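PDB 2O20: catabolite control protein A from Lactococcus lactis, which probably acts as a global transcription regulator of the LacI family, binding DNA to repress or activate genes in carbon catabolite control. Local coordinates for residues Arg62-Gly67 with Tyr92-Ile97; Ile69-Thr74 with Ser101-Glu106; Gly188-Val193 with Val218-Tyr223; Asn291-Asp296 with Leu319-Glu324. The protein carries 1 engineered substitution. All coordinates share one frame; numbering follows the deposited sequence. Where two conformers were deposited one is given.

Contact 1: Arg62-Gly67 with Tyr92-Ile97; sequences RTTTVG and YKYNMI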
loop_
_atom_site.group_PDB
_atom_site.type_symbol
_atom_site.label_atom_id
_atom_site.label_comp_id
_atom_site.label_asym_id
_atom_site.label_seq_id
_atom_site.Cartn_x
_atom_site.Cartn_y
_atom_site.Cartn_z
ATOM N N ARG D 62 31.927 -10.108 -6.923
ATOM C CA ARG D 62 30.663 -9.465 -7.230
ATOM C C ARG D 62 30.042 -8.843 -5.959
ATOM O O ARG D 62 30.088 -9.442 -4.870
ATOM C CB ARG D 62 29.719 -10.529 -7.801
ATOM C CG ARG D 62 28.364 -10.029 -8.282
ATOM C CD ARG D 62 28.519 -9.131 -9.480
ATOM N NE ARG D 62 29.357 -9.738 -10.522
ATOM C CZ ARG D 62 29.773 -9.094 -11.608
ATOM N NH1 ARG D 62 29.427 -7.821 -11.807
ATOM N NH2 ARG D 62 30.530 -9.724 -12.501
ATOM N N THR D 63 29.452 -7.657 -6.089
ATOM C CA THR D 63 28.697 -7.086 -4.975
ATOM C C THR D 63 27.647 -8.074 -4.516
ATOM O O THR D 63 26.943 -8.659 -5.337
ATOM C CB THR D 63 27.970 -5.795 -5.370
ATOM O OG1 THR D 63 28.931 -4.860 -5.859
ATOM C CG2 THR D 63 27.244 -5.187 -4.158
ATOM N N THR D 64 27.546 -8.259 -3.209
ATOM C CA THR D 64 26.524 -9.139 -2.638
ATOM C C THR D 64 25.116 -8.728 -3.090
ATOM O O THR D 64 24.777 -7.523 -3.133
ATOM C CB THR D 64 26.644 -9.137 -1.105
ATOM O OG1 THR D 64 27.883 -9.766 -0.747
ATOM C CG2 THR D 64 25.483 -9.819 -0.437
ATOM N N THR D 65 24.320 -9.739 -3.439
ATOM C CA THR D 65 23.009 -9.523 -4.056
ATOM C C THR D 65 22.008 -10.357 -3.288
ATOM O O THR D 65 22.182 -11.568 -3.152
ATOM C CB THR D 65 22.989 -9.895 -5.556
ATOM O OG1 THR D 65 23.913 -9.062 -6.278
ATOM C CG2 THR D 65 21.595 -9.733 -6.152
ATOM N N VAL D 66 20.973 -9.668 -2.800
ATOM C CA VAL D 66 19.859 -10.245 -2.081
ATOM C C VAL D 66 18.576 -10.300 -2.932
ATOM O O VAL D 66 18.121 -9.269 -3.472
ATOM C CB VAL D 66 19.625 -9.544 -0.724
ATOM C CG1 VAL D 66 20.745 -9.921 0.248
ATOM C CG2 VAL D 66 19.584 -8.048 -0.871
ATOM N N GLY D 67 18.049 -11.516 -3.056
ATOM C CA GLY D 67 16.744 -11.789 -3.687
ATOM C C GLY D 67 15.624 -11.721 -2.655
ATOM O O GLY D 67 15.678 -12.389 -1.624
ATOM N N TYR D 92 25.103 -1.688 3.629
ATOM C CA TYR D 92 26.295 -2.384 3.146
ATOM C C TYR D 92 26.502 -2.250 1.632
ATOM O O TYR D 92 27.373 -2.889 1.084
ATOM C CB TYR D 92 26.237 -3.859 3.536
ATOM C CG TYR D 92 26.182 -4.096 5.027
ATOM C CD1 TYR D 92 27.268 -3.771 5.850
ATOM C CD2 TYR D 92 25.042 -4.614 5.622
ATOM C CE1 TYR D 92 27.211 -3.975 7.238
ATOM C CE2 TYR D 92 24.989 -4.846 6.991
ATOM C CZ TYR D 92 26.082 -4.527 7.788
ATOM O OH TYR D 92 26.025 -4.746 9.149
ATOM N N LYS D 93 25.684 -1.413 0.984
ATOM C CA LYS D 93 25.637 -1.250 -0.464
ATOM C C LYS D 93 25.435 -2.567 -1.251
ATOM O O LYS D 93 26.000 -2.763 -2.329
ATOM C CB LYS D 93 26.863 -0.464 -0.942
ATOM C CG LYS D 93 27.320 0.586 0.053
ATOM C CD LYS D 93 27.632 1.974 -0.506
ATOM C CE LYS D 93 28.494 1.988 -1.726
ATOM N NZ LYS D 93 28.904 3.383 -2.112
ATOM N N TYR D 94 24.620 -3.466 -0.699
ATOM C CA TYR D 94 24.254 -4.714 -1.389
ATOM C C TYR D 94 23.234 -4.378 -2.483
ATOM O O TYR D 94 22.497 -3.384 -2.372
ATOM C CB TYR D 94 23.609 -5.743 -0.442
ATOM C CG TYR D 94 24.479 -6.259 0.694
ATOM C CD1 TYR D 94 25.884 -6.188 0.651
ATOM C CD2 TYR D 94 23.883 -6.871 1.806
ATOM C CE1 TYR D 94 26.658 -6.684 1.699
ATOM C CE2 TYR D 94 24.643 -7.361 2.856
ATOM C CZ TYR D 94 26.019 -7.272 2.800
ATOM O OH TYR D 94 26.715 -7.765 3.858
ATOM N N ASN D 95 23.172 -5.197 -3.516
ATOM C CA ASN D 95 22.097 -5.082 -4.515
ATOM C C ASN D 95 20.848 -5.785 -4.002
ATOM O O ASN D 95 20.935 -6.828 -3.357
ATOM C CB ASN D 95 22.510 -5.699 -5.861
ATOM C CG ASN D 95 23.757 -5.082 -6.444
ATOM O OD1 ASN D 95 24.637 -5.803 -6.922
ATOM N ND2 ASN D 95 23.834 -3.774 -6.437
ATOM N N MET D 96 19.677 -5.219 -4.297
ATOM C CA MET D 96 18.372 -5.782 -3.897
ATOM C C MET D 96 17.570 -6.089 -5.171
ATOM O O MET D 96 17.464 -5.224 -6.038
ATOM C CB MET D 96 17.562 -4.739 -3.113
ATOM C CG MET D 96 18.039 -4.440 -1.711
ATOM S SD MET D 96 17.331 -5.580 -0.531
ATOM C CE MET D 96 15.588 -5.192 -0.741
ATOM N N ILE D 97 17.010 -7.293 -5.273
ATOM C CA ILE D 97 16.111 -7.645 -6.373
ATOM C C ILE D 97 14.772 -8.011 -5.764
ATOM O O ILE D 97 14.705 -8.888 -4.892
ATOM C CB ILE D 97 16.630 -8.854 -7.217
ATOM C CG1 ILE D 97 18.014 -8.574 -7.818
ATOM C CG2 ILE D 97 15.623 -9.206 -8.338
ATOM C CD1 ILE D 97 18.693 -9.806 -8.439
#

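Contact 2: Ile69-Thr74 with Ser101-Glu106; sequences ILPTIT and SDNDVE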
loop_
_atom_site.group_PDB
_atom_site.type_symbol
_atom_site.label_atom_id
_atom_site.label_comp_id
_atom_site.label_asym_id
_atom_site.label_seq_id
_atom_site.Cartn_x
_atom_site.Cartn_y
_atom_site.Cartn_z
ATOM N N ILE D 69 11.439 -12.182 -2.312
ATOM C CA ILE D 69 10.204 -12.676 -2.903
ATOM C C ILE D 69 9.076 -12.301 -1.975
ATOM O O ILE D 69 9.152 -12.577 -0.780
ATOM C CB ILE D 69 10.199 -14.202 -3.050
ATOM C CG1 ILE D 69 11.461 -14.630 -3.778
ATOM C CG2 ILE D 69 8.903 -14.648 -3.797
ATOM C CD1 ILE D 69 11.665 -16.084 -3.899
ATOM N N LEU D 70 8.047 -11.662 -2.534
ATOM C CA LEU D 70 6.842 -11.300 -1.770
ATOM C C LEU D 70 5.643 -11.468 -2.684
ATOM O O LEU D 70 5.810 -11.419 -3.901
ATOM C CB LEU D 70 6.918 -9.848 -1.241
ATOM C CG LEU D 70 7.016 -8.691 -2.249
ATOM C CD1 LEU D 70 6.622 -7.327 -1.578
ATOM C CD2 LEU D 70 8.398 -8.545 -2.876
ATOM N N PRO D 71 4.455 -11.747 -2.117
ATOM C CA PRO D 71 3.270 -11.912 -2.981
ATOM C C PRO D 71 3.033 -10.701 -3.899
ATOM O O PRO D 71 2.913 -10.842 -5.117
ATOM C CB PRO D 71 2.154 -12.064 -1.957
ATOM C CG PRO D 71 2.814 -12.761 -0.856
ATOM C CD PRO D 71 4.122 -12.082 -0.726
ATOM N N THR D 72 2.984 -9.510 -3.314
ATOM C CA THR D 72 2.815 -8.297 -4.124
ATOM C C THR D 72 3.244 -7.044 -3.372
ATOM O O THR D 72 3.062 -6.914 -2.165
ATOM C CB THR D 72 1.342 -8.127 -4.640
ATOM O OG1 THR D 72 1.208 -6.921 -5.409
ATOM C CG2 THR D 72 0.369 -8.107 -3.488
ATOM N N ILE D 73 3.857 -6.144 -4.125
ATOM C CA ILE D 73 4.220 -4.819 -3.649
ATOM C C ILE D 73 3.016 -3.929 -3.229
ATOM O O ILE D 73 3.178 -2.998 -2.409
ATOM C CB ILE D 73 5.101 -4.102 -4.745
ATOM C CG1 ILE D 73 5.916 -2.975 -4.137
ATOM C CG2 ILE D 73 4.289 -3.655 -5.907
ATOM C CD1 ILE D 73 7.121 -3.490 -3.376
ATOM N N THR D 74 1.821 -4.229 -3.752
ATOM C CA THR D 74 0.599 -3.525 -3.336
ATOM C C THR D 74 -0.013 -3.991 -2.002
ATOM O O THR D 74 -1.017 -3.439 -1.565
ATOM C CB THR D 74 -0.505 -3.627 -4.417
ATOM O OG1 THR D 74 -0.852 -5.001 -4.576
ATOM C CG2 THR D 74 -0.037 -3.039 -5.732
ATOM N N SER D 101 5.323 -12.696 -6.420
ATOM C CA SER D 101 4.900 -14.082 -6.628
ATOM C C SER D 101 3.384 -14.271 -6.737
ATOM O O SER D 101 2.955 -15.340 -7.161
ATOM C CB SER D 101 5.356 -14.933 -5.456
ATOM O OG SER D 101 4.544 -14.694 -4.309
ATOM N N ASP D 102 2.607 -13.270 -6.296
ATOM C CA ASP D 102 1.139 -13.350 -6.198
ATOM C C ASP D 102 0.685 -14.585 -5.398
ATOM O O ASP D 102 -0.422 -15.095 -5.606
ATOM C CB ASP D 102 0.490 -13.323 -7.594
ATOM C CG ASP D 102 0.787 -12.032 -8.346
ATOM O OD1 ASP D 102 0.471 -10.947 -7.809
ATOM O OD2 ASP D 102 1.363 -12.095 -9.444
ATOM N N ASN D 103 1.551 -15.055 -4.494
ATOM C CA ASN D 103 1.320 -16.314 -3.777
ATOM C C ASN D 103 1.004 -17.559 -4.634
ATOM O O ASN D 103 0.259 -18.455 -4.203
ATOM C CB ASN D 103 0.192 -16.100 -2.770
ATOM C CG ASN D 103 0.687 -15.646 -1.447
ATOM O OD1 ASN D 103 0.091 -14.773 -0.851
ATOM N ND2 ASN D 103 1.771 -16.255 -0.952
ATOM N N ASP D 104 1.543 -17.588 -5.849
ATOM C CA ASP D 104 1.340 -18.680 -6.808
ATOM C C ASP D 104 2.623 -19.536 -6.811
ATOM O O ASP D 104 3.690 -19.031 -7.113
ATOM C CB ASP D 104 1.064 -18.057 -8.193
ATOM C CG ASP D 104 0.856 -19.084 -9.311
ATOM O OD1 ASP D 104 0.092 -18.773 -10.250
ATOM O OD2 ASP D 104 1.444 -20.178 -9.300
ATOM N N VAL D 105 2.505 -20.834 -6.521
ATOM C CA VAL D 105 3.671 -21.712 -6.370
ATOM C C VAL D 105 4.469 -21.901 -7.668
ATOM O O VAL D 105 5.696 -22.010 -7.628
ATOM C CB VAL D 105 3.272 -23.085 -5.757
ATOM C CG1 VAL D 105 4.484 -23.993 -5.622
ATOM C CG2 VAL D 105 2.634 -22.871 -4.392
ATOM N N GLU D 106 3.794 -21.888 -8.811
ATOM C CA GLU D 106 4.465 -21.896 -10.110
ATOM C C GLU D 106 5.315 -20.646 -10.294
ATOM O O GLU D 106 6.428 -20.698 -10.807
ATOM C CB GLU D 106 3.446 -21.935 -11.252
ATOM C CG GLU D 106 2.479 -23.105 -11.259
ATOM C CD GLU D 106 1.575 -23.105 -12.508
ATOM O OE1 GLU D 106 1.919 -22.416 -13.504
ATOM O OE2 GLU D 106 0.531 -23.808 -12.505
#

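Contact 3: Gly188-Val193 with Val218-Tyr223; sequences GSLKDV and VFEGNY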
loop_
_atom_site.group_PDB
_atom_site.type_symbol
_atom_site.label_atom_id
_atom_site.label_comp_id
_atom_site.label_asym_id
_atom_site.label_seq_id
_atom_site.Cartn_x
_atom_site.Cartn_y
_atom_site.Cartn_z
ATOM N N GLY D 188 -6.066 -17.449 6.881
ATOM C CA GLY D 188 -5.628 -18.137 5.665
ATOM C C GLY D 188 -5.795 -19.650 5.738
ATOM O O GLY D 188 -6.813 -20.143 6.206
ATOM N N SER D 189 -4.817 -20.401 5.258
ATOM C CA SER D 189 -4.876 -21.876 5.298
ATOM C C SER D 189 -4.512 -22.404 6.669
ATOM O O SER D 189 -3.419 -22.133 7.188
ATOM C CB SER D 189 -3.960 -22.489 4.242
ATOM O OG SER D 189 -3.845 -23.896 4.437
ATOM N N LEU D 190 -5.407 -23.190 7.265
ATOM C CA LEU D 190 -5.153 -23.734 8.595
ATOM C C LEU D 190 -3.934 -24.651 8.631
ATOM O O LEU D 190 -3.306 -24.771 9.676
ATOM C CB LEU D 190 -6.386 -24.475 9.129
ATOM C CG LEU D 190 -6.336 -25.037 10.550
ATOM C CD1 LEU D 190 -6.256 -23.900 11.566
ATOM C CD2 LEU D 190 -7.586 -25.912 10.793
ATOM N N LYS D 191 -3.576 -25.249 7.493
ATOM C CA LYS D 191 -2.443 -26.195 7.407
ATOM C C LYS D 191 -1.090 -25.568 7.738
ATOM O O LYS D 191 -0.173 -26.260 8.184
ATOM C CB LYS D 191 -2.385 -26.835 6.008
ATOM C CG LYS D 191 -3.644 -27.630 5.679
ATOM C CD LYS D 191 -3.502 -28.517 4.446
ATOM C CE LYS D 191 -3.873 -27.784 3.167
ATOM N NZ LYS D 191 -3.647 -28.634 1.952
ATOM N N ASP D 192 -0.980 -24.260 7.515
ATOM C CA ASP D 192 0.228 -23.495 7.800
ATOM C C ASP D 192 0.468 -23.320 9.308
ATOM O O ASP D 192 -0.470 -23.086 10.069
ATOM C CB ASP D 192 0.121 -22.131 7.106
ATOM C CG ASP D 192 -0.010 -22.263 5.595
ATOM O OD1 ASP D 192 0.409 -23.302 5.055
ATOM O OD2 ASP D 192 -0.516 -21.332 4.940
ATOM N N VAL D 193 1.734 -23.404 9.717
ATOM C CA VAL D 193 2.101 -23.452 11.141
ATOM C C VAL D 193 1.547 -22.259 11.924
ATOM O O VAL D 193 0.932 -22.425 12.968
ATOM C CB VAL D 193 3.633 -23.528 11.336
ATOM C CG1 VAL D 193 4.008 -23.413 12.820
ATOM C CG2 VAL D 193 4.175 -24.820 10.762
ATOM N N VAL D 218 -14.949 -20.644 12.240
ATOM C CA VAL D 218 -13.615 -20.467 11.695
ATOM C C VAL D 218 -13.736 -20.459 10.172
ATOM O O VAL D 218 -14.393 -21.315 9.557
ATOM C CB VAL D 218 -12.623 -21.543 12.185
ATOM C CG1 VAL D 218 -11.240 -21.328 11.546
ATOM C CG2 VAL D 218 -12.539 -21.514 13.702
ATOM N N PHE D 219 -13.171 -19.418 9.595
ATOM C CA PHE D 219 -13.295 -19.141 8.174
ATOM C C PHE D 219 -11.891 -19.126 7.582
ATOM O O PHE D 219 -11.134 -18.181 7.805
ATOM C CB PHE D 219 -14.019 -17.808 7.987
ATOM C CG PHE D 219 -15.436 -17.828 8.486
ATOM C CD1 PHE D 219 -16.489 -18.179 7.643
ATOM C CD2 PHE D 219 -15.732 -17.555 9.827
ATOM C CE1 PHE D 219 -17.806 -18.230 8.119
ATOM C CE2 PHE D 219 -17.039 -17.618 10.308
ATOM C CZ PHE D 219 -18.081 -17.946 9.453
ATOM N N GLU D 220 -11.541 -20.205 6.867
ATOM C CA GLU D 220 -10.230 -20.361 6.241
ATOM C C GLU D 220 -10.115 -19.854 4.790
ATOM O O GLU D 220 -11.099 -19.753 4.052
ATOM C CB GLU D 220 -9.850 -21.846 6.190
ATOM C CG GLU D 220 -9.590 -22.518 7.519
ATOM C CD GLU D 220 -9.187 -23.959 7.276
ATOM O OE1 GLU D 220 -8.142 -24.173 6.592
ATOM O OE2 GLU D 220 -9.924 -24.860 7.726
ATOM N N GLY D 221 -8.888 -19.576 4.382
ATOM C CA GLY D 221 -8.563 -19.256 2.979
ATOM C C GLY D 221 -8.787 -17.821 2.533
ATOM O O GLY D 221 -9.010 -17.548 1.339
ATOM N N ASN D 222 -8.710 -16.902 3.490
ATOM C CA ASN D 222 -9.080 -15.507 3.288
ATOM C C ASN D 222 -7.885 -14.598 3.315
ATOM O O ASN D 222 -7.192 -14.537 4.322
ATOM C CB ASN D 222 -10.067 -15.090 4.367
ATOM C CG ASN D 222 -11.366 -15.797 4.212
ATOM O OD1 ASN D 222 -12.062 -15.595 3.210
ATOM N ND2 ASN D 222 -11.692 -16.681 5.162
ATOM N N TYR D 223 -7.655 -13.916 2.191
ATOM C CA TYR D 223 -6.447 -13.109 1.988
ATOM C C TYR D 223 -6.682 -11.667 1.524
ATOM O O TYR D 223 -5.838 -10.808 1.797
ATOM C CB TYR D 223 -5.512 -13.825 1.001
ATOM C CG TYR D 223 -4.930 -15.142 1.513
ATOM C CD1 TYR D 223 -3.844 -15.147 2.383
ATOM C CD2 TYR D 223 -5.473 -16.371 1.133
ATOM C CE1 TYR D 223 -3.304 -16.335 2.862
ATOM C CE2 TYR D 223 -4.954 -17.560 1.632
ATOM C CZ TYR D 223 -3.856 -17.536 2.481
ATOM O OH TYR D 223 -3.297 -18.717 2.973
HETATM O O HOH W 1 -2.028 -19.467 5.023
#

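Contact 4: Asn291-Asp296 with Leu319-Glu324; sequences NQPLYD and LVLDHE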
loop_
_atom_site.group_PDB
_atom_site.type_symbol
_atom_site.label_atom_id
_atom_site.label_comp_id
_atom_site.label_asym_id
_atom_site.label_seq_id
_atom_site.Cartn_x
_atom_site.Cartn_y
_atom_site.Cartn_z
ATOM N N ASN D 291 -0.670 -4.910 16.752
ATOM C CA ASN D 291 0.429 -4.200 16.096
ATOM C C ASN D 291 1.664 -5.115 15.984
ATOM O O ASN D 291 2.279 -5.473 17.010
ATOM C CB ASN D 291 0.784 -2.923 16.869
ATOM C CG ASN D 291 1.798 -2.040 16.126
ATOM O OD1 ASN D 291 1.522 -1.519 15.049
ATOM N ND2 ASN D 291 2.971 -1.870 16.712
ATOM N N GLN D 292 2.009 -5.498 14.757
ATOM C CA GLN D 292 3.260 -6.203 14.493
ATOM C C GLN D 292 4.308 -5.167 14.114
ATOM O O GLN D 292 3.995 -4.181 13.418
ATOM C CB GLN D 292 3.106 -7.216 13.365
ATOM C CG GLN D 292 2.083 -8.330 13.649
ATOM C CD GLN D 292 2.109 -9.401 12.552
ATOM O OE1 GLN D 292 3.150 -9.665 11.978
ATOM N NE2 GLN D 292 0.963 -9.993 12.251
ATOM N N PRO D 293 5.558 -5.376 14.560
ATOM C CA PRO D 293 6.659 -4.447 14.264
ATOM C C PRO D 293 7.233 -4.733 12.874
ATOM O O PRO D 293 8.320 -5.295 12.726
ATOM C CB PRO D 293 7.633 -4.724 15.409
ATOM C CG PRO D 293 7.486 -6.221 15.591
ATOM C CD PRO D 293 6.016 -6.505 15.394
ATOM N N LEU D 294 6.484 -4.327 11.842
ATOM C CA LEU D 294 6.762 -4.746 10.468
ATOM C C LEU D 294 8.148 -4.323 9.930
ATOM O O LEU D 294 8.857 -5.128 9.348
ATOM C CB LEU D 294 5.667 -4.229 9.557
ATOM C CG LEU D 294 4.221 -4.755 9.782
ATOM C CD1 LEU D 294 3.360 -4.189 8.686
ATOM C CD2 LEU D 294 4.146 -6.252 9.792
ATOM N N TYR D 295 8.516 -3.062 10.099
ATOM C CA TYR D 295 9.859 -2.633 9.724
ATOM C C TYR D 295 10.945 -3.475 10.414
ATOM O O TYR D 295 11.894 -3.909 9.786
ATOM C CB TYR D 295 10.052 -1.159 10.074
ATOM C CG TYR D 295 11.419 -0.612 9.703
ATOM C CD1 TYR D 295 11.633 -0.048 8.459
ATOM C CD2 TYR D 295 12.482 -0.651 10.597
ATOM C CE1 TYR D 295 12.875 0.467 8.112
ATOM C CE2 TYR D 295 13.736 -0.142 10.255
ATOM C CZ TYR D 295 13.919 0.411 8.999
ATOM O OH TYR D 295 15.149 0.928 8.642
ATOM N N ASP D 296 10.772 -3.726 11.701
ATOM C CA ASP D 296 11.738 -4.512 12.487
ATOM C C ASP D 296 11.814 -5.976 12.074
ATOM O O ASP D 296 12.864 -6.596 12.146
ATOM C CB ASP D 296 11.381 -4.413 13.965
ATOM C CG ASP D 296 11.647 -3.031 14.545
ATOM O OD1 ASP D 296 12.498 -2.293 13.982
ATOM O OD2 ASP D 296 11.050 -2.709 15.593
ATOM N N LEU D 319 13.525 -16.448 15.347
ATOM C CA LEU D 319 13.427 -15.206 16.109
ATOM C C LEU D 319 11.991 -14.725 16.243
ATOM O O LEU D 319 11.244 -14.790 15.293
ATOM C CB LEU D 319 14.271 -14.135 15.445
ATOM C CG LEU D 319 15.769 -14.452 15.289
ATOM C CD1 LEU D 319 16.457 -13.261 14.671
ATOM C CD2 LEU D 319 16.411 -14.829 16.606
ATOM N N VAL D 320 11.619 -14.255 17.432
ATOM C CA VAL D 320 10.239 -13.857 17.729
ATOM C C VAL D 320 10.260 -12.456 18.329
ATOM O O VAL D 320 10.943 -12.215 19.329
ATOM C CB VAL D 320 9.583 -14.853 18.699
ATOM C CG1 VAL D 320 8.146 -14.444 19.051
ATOM C CG2 VAL D 320 9.639 -16.248 18.127
ATOM N N LEU D 321 9.566 -11.518 17.683
ATOM C CA LEU D 321 9.560 -10.128 18.122
ATOM C C LEU D 321 8.281 -9.827 18.889
ATOM O O LEU D 321 7.240 -10.418 18.616
ATOM C CB LEU D 321 9.712 -9.172 16.923
ATOM C CG LEU D 321 10.931 -9.342 15.994
ATOM C CD1 LEU D 321 10.987 -8.182 15.000
ATOM C CD2 LEU D 321 12.251 -9.494 16.766
ATOM N N ASP D 322 8.337 -8.898 19.841
ATOM C CA ASP D 322 7.133 -8.559 20.609
ATOM C C ASP D 322 6.056 -7.855 19.768
ATOM O O ASP D 322 6.357 -7.261 18.748
ATOM C CB ASP D 322 7.475 -7.635 21.763
ATOM C CG ASP D 322 8.428 -8.257 22.755
ATOM O OD1 ASP D 322 8.373 -9.494 22.989
ATOM O OD2 ASP D 322 9.230 -7.472 23.282
ATOM N N HIS D 323 4.804 -7.911 20.230
ATOM C CA HIS D 323 3.682 -7.186 19.601
ATOM C C HIS D 323 2.872 -6.502 20.715
ATOM O O HIS D 323 3.092 -6.760 21.893
ATOM C CB HIS D 323 2.766 -8.165 18.860
ATOM C CG HIS D 323 2.044 -9.112 19.764
ATOM N ND1 HIS D 323 2.628 -10.268 20.242
ATOM C CD2 HIS D 323 0.811 -9.052 20.325
ATOM C CE1 HIS D 323 1.768 -10.901 21.018
ATOM N NE2 HIS D 323 0.668 -10.169 21.109
ATOM N N GLU D 324 1.925 -5.656 20.329
ATOM C CA GLU D 324 0.975 -5.005 21.247
ATOM C C GLU D 324 -0.408 -5.079 20.601
ATOM O O GLU D 324 -0.517 -5.484 19.447
ATOM C CB GLU D 324 1.324 -3.522 21.421
ATOM C CG GLU D 324 2.731 -3.225 21.850
ATOM C CD GLU D 324 3.332 -2.111 21.013
ATOM O OE1 GLU D 324 3.703 -2.395 19.838
ATOM O OE2 GLU D 324 3.423 -0.958 21.521
HETATM O O HOH W 2 4.836 -3.864 18.181
#

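Contact 1: Arg62-Gly67 with Tyr92-Ile97
The carbonyl oxygen of Asn95 receives two donors from the neighbouring strand: Val66 N at 2.9 Å in a nearly straight bond (N-H...O 175°), and the CA-H of Thr65, with Thr65 CA 3.5 Å from Asn95 O. Val66 O works in the same way toward its neighbours, taking Ile97 N at 2.9 Å and a longer contact from Met96 CA. Asn95 N closes the ladder on Thr64 O, and the bridged residues run in equal register from Thr65/Asn95 to Gly67/Ile97. Such parallel pairing, the axes 19° apart, together with the intervening helix 76-91, makes this the start of the beta-alpha-beta unit of strand 65-70, helix 76-91 and strand 95-100, in the sugar-binding-type domain of the LacI family. Lys93, at positive phi, belongs to a Schellman motif that ends the helix just before the second strand.

Ahead of the strands, Thr64 and Tyr94 run side by side. Thr64 CG2, anti to its own backbone N, is set over the ring: it lies 3.8 Å from the centroid of the Tyr94 ring and 9° off the normal, a CH-pi contact. The opposite ring face is met nearer its rim by Tyr92 CB. Thr63 CG2 rests 3.3 Å from Lys93 O, while Thr65 OG1 turns back to donate to Thr63 O. Further along, Thr65 CG2 touches Ile97 CD1 at 3.7 Å. On this face Ile97 also reaches Phe115 of helix 105-118, whereas Met96, on the other face, packs against Val85 and Ala89 of helix 76-91.

Contact 2: Ile69-Thr74 with Ser101-Glu106
Pro71 O and Asp102 N form the shorter of the two backbone bonds across the contact, 2.7 Å long, with the donor in the carbonyl plane on a lone pair. A second bond, Ser101 N to Leu70 O at 2.9 Å, continues the pairing of strand 65-70 as residues 101-106 leave strand 95-100. Asp102 and Asn103, both at positive phi, are the middle residues of a type I' turn closed by Asp104 N on Ser101 O.

Among side-chain bonds, Ser101 OG accepts Asn103 N at 3.0 Å, an ST turn; its torsion (chi1 75°) puts OG between the backbone N and the carbonyl carbon, 3.3 Å from Pro71 CA. An alanine at Ser101 would probably leave Asn103 N without this acceptor and let the turn relax beside the proline. Asp102 divides its carboxylate between Lys107 and Arg83 of the second subunit, in two salt bridges.

Van der Waals contact is modest. Pro71 CG packs 3.6 Å from Asn103 CG, the two side chains crossing obliquely, and Ile69 CG2 meets Ser101 CB at 3.9 Å.

Helix 105-118 starts directly after the turn, with Asp104 as N-cap, and covers Ile69 through Val111 and Phe115; Leu70 and Pro71 instead lie against Phe78 of helix 76-91.

Contact 3: Gly188-Val193 with Val218-Tyr223
Glu220 reaches across to the loop of Gly188 and Leu190 atom by atom. Its CB lies 3.5 Å from Gly188 O, and CG passes the same oxygen a little farther off. Extended beyond CG (chi2 -178°), the chain brings CD to 3.4 Å from Leu190 CB. At the tip, OE1 accepts Leu190 N at 3.0 Å (157° at the hydrogen), met from above the carboxylate plane, while OE2 stands 4.0 Å from Leu190 CD2.

Next along the chain, Gly221 N donates to Gly188 O at 2.8 Å, from well above the carbonyl plane. These loops follow the neighbouring parallel strands 183-186 and 218-219 of one sheet, with helix 193-208 lying between them in the chain, as in a beta-alpha-beta unit. Gly188 also borders a bound sulfate ion, probably from the crystallisation liquor.

Tyr223 comes in with its hydroxyl, OH lying 3.6 Å from Gly188 CA. A water accepts Ser189 N at 3.0 Å and sits beside Tyr223 OH and Asp192 OD2 at doubtfully short distances, Asp192 OD1 being bound to Ser129. A phenylalanine in place of Tyr223, lacking the hydroxyl, would probably open a gap beside Gly188 CA and leave the water near Ser189 N less firmly placed. The ring itself meets that of His247, their planes about 25° apart.

Contact 4: Asn291-Asp296 with Leu319-Glu324
Asn291 and Glu324 form an antiparallel hydrogen-bonded pair, their CA atoms 5.2 Å apart, in which Asn291 N donates to Glu324 O at 2.8 Å and the return bond from Glu324 N to Asn291 O is weak.

The two side chains leave the same face of this small ladder and lie side by side. Asn291 CG is anti to the backbone N (chi1 -172°), and ND2 donates to Glu324 OE1 at 3.3 Å. The carboxylate oxygen is met on its syn side, some way out of plane, with the amide and carboxylate planes turned 70° apart. The other end of the amide, OD1, is bound to Asn276. A water donates to Asn291 O and lies near Glu324 OE1, at a distance short enough to be doubtful, so any bridge through it is tentative. His323 turns its CB to Asn291 O, at 3.3 Å, while NE2 bonds to Gln170.

Beyond the pair, the contact becomes mainly a matter of packing. Pro293, the centre of an inverse gamma turn and N-cap of helix 294-309, sets CG 3.9 Å from Leu321 CB and CD 3.5 Å from Asp322 O. Leu321 CD1 reaches Asp296 CB at 3.9 Å in the first turn of the helix.

The two segments probably correspond to crossovers between the subdomains of the LacI-type core. Their chemistry changes along the contact: backbone bonds and an amide-carboxylate bond at Asn291, carbon packing at Pro293, which suggests that directional bonds set the pairing at the first end, while fit of carbon surfaces probably helps place the helix start at the second.

In the fold
Along the chain, contacts 1 and 2 alternate their segments, while contacts 3 and 4 follow in series. Contacts 1 and 2 share strand 65-70, one near its beginning and the other at its end, with centres 20 Å apart. Both reach the six-stranded parallel sheet, whose far edge strand, 318-320, leads into contact 4. Contact 3 belongs to the separate four-stranded parallel sheet; its centre is 34 Å from that of contact 1 but 17 Å from that of contact 2, with nearest atoms about 5 Å apart. Contacts 2 and 3 thus lie close together although they belong to different sheets, consistent with the two-subdomain core of LacI-family regulators, which contact 4 appears to bridge.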